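Local coordinates for pirin-like protein YhaK (Escherichia coli, PDB 2VEC) that is a monomeric cytoplasmic bicupin of the pirin family that lacks quercetin 2,3-dioxygenase activity and probably responds to oxidative stress through a reactive cysteine, at residues Arg148-Ile153 / Ser175-Gln180. Residues are numbered along the deposited sequence; the frame is centred on the assembly and turned at random.
Sequences RENPLI and SLQLRQ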
ATOM      1  N   ARG A 148      -2.853  21.075   2.296  1.00 36.93           N
ATOM      2  CA  ARG A 148      -1.677  20.645   3.052  1.00 37.71           C
ATOM      3  C   ARG A 148      -0.454  20.499   2.165  1.00 38.91           C
ATOM      4  O   ARG A 148      -0.526  19.834   1.113  1.00 38.79           O
ATOM      5  CB  ARG A 148      -1.964  19.333   3.809  1.00 35.81           C
ATOM      6  CG  ARG A 148      -2.622  19.610   5.162  1.00 38.49           C
ATOM      7  CD  ARG A 148      -3.368  18.484   5.783  1.00 45.61           C
ATOM      8  NE  ARG A 148      -2.562  17.564   6.559  1.00 51.72           N
ATOM      9  CZ  ARG A 148      -2.625  17.391   7.882  1.00 52.51           C
ATOM     10  NH1 ARG A 148      -3.422  18.136   8.640  1.00 54.17           N
ATOM     11  NH2 ARG A 148      -1.845  16.476   8.450  1.00 50.33           N
ATOM     12  N   GLU A 149       0.669  21.074   2.608  1.00 40.73           N
ATOM     13  CA  GLU A 149       1.941  20.995   1.868  1.00 43.45           C
ATOM     14  C   GLU A 149       2.448  19.556   1.868  1.00 40.52           C
ATOM     15  O   GLU A 149       2.353  18.845   2.869  1.00 40.00           O
ATOM     16  CB  GLU A 149       3.024  21.924   2.464  1.00 45.13           C
ATOM     17  CG  GLU A 149       2.741  23.456   2.385  1.00 50.88           C
ATOM     18  CD  GLU A 149       3.786  24.303   3.128  1.00 55.32           C
ATOM     19  OE1 GLU A 149       4.948  23.832   3.266  1.00 62.23           O
ATOM     20  OE2 GLU A 149       3.468  25.456   3.561  1.00 64.49           O
ATOM     21  N   ASN A 150       2.971  19.113   0.725  1.00 40.02           N
ATOM     22  CA  ASN A 150       3.653  17.832   0.645  1.00 37.69           C
ATOM     23  C   ASN A 150       4.412  17.781  -0.679  1.00 38.47           C
ATOM     24  O   ASN A 150       3.936  18.328  -1.669  1.00 38.14           O
ATOM     25  CB  ASN A 150       2.664  16.669   0.717  1.00 36.04           C
ATOM     26  CG  ASN A 150       3.240  15.478   1.470  1.00 35.03           C
ATOM     27  OD1 ASN A 150       3.853  15.656   2.540  1.00 37.50           O
ATOM     28  ND2 ASN A 150       3.016  14.274   0.955  1.00 29.86           N
ATOM     29  N   PRO A 151       5.576  17.103  -0.716  1.00 38.35           N
ATOM     30  CA  PRO A 151       6.290  17.067  -2.005  1.00 39.10           C
ATOM     31  C   PRO A 151       5.414  16.381  -3.064  1.00 37.24           C
ATOM     32  O   PRO A 151       4.678  15.462  -2.730  1.00 36.48           O
ATOM     33  CB  PRO A 151       7.518  16.185  -1.704  1.00 38.96           C
ATOM     34  CG  PRO A 151       7.693  16.223  -0.266  1.00 38.99           C
ATOM     35  CD  PRO A 151       6.274  16.305   0.308  1.00 37.57           C
ATOM     36  N   LEU A 152       5.464  16.843  -4.313  1.00 37.33           N
ATOM     37  CA  LEU A 152       4.666  16.236  -5.397  1.00 35.74           C
ATOM     38  C   LEU A 152       4.985  14.754  -5.578  1.00 34.14           C
ATOM     39  O   LEU A 152       4.082  13.942  -5.766  1.00 32.45           O
ATOM     40  CB  LEU A 152       4.927  16.965  -6.738  1.00 38.65           C
ATOM     41  CG  LEU A 152       4.335  18.372  -6.868  1.00 42.59           C
ATOM     42  CD1 LEU A 152       4.540  18.868  -8.286  1.00 48.66           C
ATOM     43  CD2 LEU A 152       2.870  18.386  -6.505  1.00 44.99           C
ATOM     44  N   ILE A 153       6.275  14.404  -5.538  1.00 33.78           N
ATOM     45  CA  ILE A 153       6.722  13.044  -5.837  1.00 32.29           C
ATOM     46  C   ILE A 153       7.812  12.651  -4.845  1.00 32.51           C
ATOM     47  O   ILE A 153       8.781  13.413  -4.636  1.00 33.55           O
ATOM     48  CB  ILE A 153       7.324  12.997  -7.271  1.00 35.34           C
ATOM     49  CG1 ILE A 153       6.253  13.264  -8.339  1.00 33.90           C
ATOM     50  CG2 ILE A 153       8.090  11.642  -7.544  1.00 36.43           C
ATOM     51  CD1 ILE A 153       6.826  13.545  -9.739  1.00 37.00           C
ATOM     52  N   SER A 175      11.242   7.387   5.954  1.00 31.12           N
ATOM     53  CA  SER A 175      10.023   6.894   5.290  1.00 28.43           C
ATOM     54  C   SER A 175       9.460   8.002   4.381  1.00 28.87           C
ATOM     55  O   SER A 175       9.788   9.189   4.568  1.00 29.29           O
ATOM     56  CB  SER A 175       8.959   6.465   6.324  1.00 28.91           C
ATOM     57  OG  SER A 175       8.677   7.505   7.259  1.00 28.85           O
ATOM     58  N   LEU A 176       8.617   7.624   3.404  1.00 26.85           N
ATOM     59  CA  LEU A 176       7.843   8.600   2.601  1.00 26.71           C
ATOM     60  C   LEU A 176       7.063   9.495   3.547  1.00 27.29           C
ATOM     61  O   LEU A 176       6.514   9.027   4.547  1.00 27.14           O
ATOM     62  CB  LEU A 176       6.824   7.887   1.689  1.00 24.78           C
ATOM     63  CG  LEU A 176       7.423   6.930   0.625  1.00 23.93           C
ATOM     64  CD1 LEU A 176       6.347   5.899   0.120  1.00 25.22           C
ATOM     65  CD2 LEU A 176       8.097   7.688  -0.582  1.00 23.61           C
ATOM     66  N   GLN A 177       7.009  10.776   3.238  1.00 27.70           N
ATOM     67  CA  GLN A 177       6.268  11.706   4.112  1.00 29.04           C
ATOM     68  C   GLN A 177       4.841  11.820   3.593  1.00 27.63           C
ATOM     69  O   GLN A 177       4.627  12.241   2.461  1.00 28.01           O
ATOM     70  CB  GLN A 177       6.944  13.061   4.110  1.00 31.34           C
ATOM     71  CG  GLN A 177       6.197  14.102   4.908  1.00 32.61           C
ATOM     72  CD  GLN A 177       6.986  15.383   4.940  1.00 39.74           C
ATOM     73  OE1 GLN A 177       8.074  15.420   5.492  1.00 43.61           O
ATOM     74  NE2 GLN A 177       6.483  16.413   4.273  1.00 42.90           N
ATOM     75  N   LEU A 178       3.865  11.503   4.439  1.00 27.60           N
ATOM     76  CA  LEU A 178       2.447  11.642   4.079  1.00 25.79           C
ATOM     77  C   LEU A 178       1.842  12.920   4.644  1.00 27.99           C
ATOM     78  O   LEU A 178       2.264  13.413   5.697  1.00 28.42           O
ATOM     79  CB  LEU A 178       1.670  10.445   4.625  1.00 24.06           C
ATOM     80  CG  LEU A 178       2.087   9.061   4.106  1.00 26.34           C
ATOM     81  CD1 LEU A 178       1.239   7.997   4.886  1.00 24.67           C
ATOM     82  CD2 LEU A 178       1.858   8.940   2.626  1.00 23.47           C
ATOM     83  N   ARG A 179       0.836  13.463   3.964  1.00 27.30           N
ATOM     84  CA  ARG A 179       0.075  14.564   4.545  1.00 28.67           C
ATOM     85  C   ARG A 179      -1.229  14.059   5.198  1.00 29.06           C
ATOM     86  O   ARG A 179      -2.128  14.856   5.478  1.00 30.06           O
ATOM     87  CB  ARG A 179      -0.197  15.651   3.501  1.00 30.11           C
ATOM     88  CG  ARG A 179      -0.872  15.177   2.243  1.00 30.80           C
ATOM     89  CD  ARG A 179      -1.148  16.355   1.364  1.00 30.45           C
ATOM     90  NE  ARG A 179      -1.585  15.925   0.045  1.00 31.86           N
ATOM     91  CZ  ARG A 179      -1.754  16.736  -0.992  1.00 31.39           C
ATOM     92  NH1 ARG A 179      -1.551  18.072  -0.878  1.00 29.96           N
ATOM     93  NH2 ARG A 179      -2.151  16.199  -2.146  1.00 32.75           N
ATOM     94  N   GLN A 180      -1.294  12.746   5.426  1.00 26.84           N
ATOM     95  CA  GLN A 180      -2.301  12.094   6.288  1.00 27.59           C
ATOM     96  C   GLN A 180      -1.613  11.597   7.550  1.00 28.22           C
ATOM     97  O   GLN A 180      -0.397  11.359   7.535  1.00 28.26           O
ATOM     98  CB  GLN A 180      -2.926  10.860   5.618  1.00 25.89           C
ATOM     99  CG  GLN A 180      -3.675  11.169   4.329  1.00 28.76           C
ATOM    100  CD  GLN A 180      -2.730  11.341   3.103  1.00 29.12           C
ATOM    101  OE1 GLN A 180      -1.604  10.865   3.095  1.00 29.15           O
ATOM    102  NE2 GLN A 180      -3.211  12.043   2.086  1.00 27.91           N
TER
HETATM  103  O   HOH W   1       0.480  14.201   8.277  1.00 40.00           O
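Asn150 and Gln177 pair through two amide hydrogen bonds, one to a side chain and one to the main chain. Asn150 ND2 donates to the backbone Gln177 O at 3.0 Å, while Gln177 NE2 reaches back to Asn150 OD1 at 3.2 Å, nearly straight at 163°. An amide suits position 150 because it gives and accepts at once; its ND2 also bonds Ser117 OG, which helps fix which way the group is flipped. Gln177 is long enough to bring its amide alongside that of Asn150: CG lies anti to the backbone N (chi1 176°) and the chain runs on extended. The two side chains slide past each other in opposite directions, their amide planes 36° apart.

The arginines reach in opposite directions, each to the other's backbone carbonyl. Arg179 NH1 meets Arg148 O at 2.8 Å, with the oxygen in the guanidinium plane, and its NH2 forms a salt bridge with Asp86 OD1 and a hydrogen bond with Thr118 O; a guanidinium's several N-H donors, on a long chain, allow this. Arg148, bent at chi3, returns a weak bond from NE to Arg179 O at 2.9 Å. A water accepts from Arg148 NH2 and lies 3.2 Å from Leu178 O.

YhaK is a bicupin, and here the loop between strands 135-143 and 153-157, the latter at the edge of the N-terminal cupin's sheet, meets residues of the C-terminal cupin at the protein surface.

Nonpolar packing accompanies these bonds: the Arg179 methylenes lie alongside Asn150 and Arg148, CD 3.9 Å from each CB.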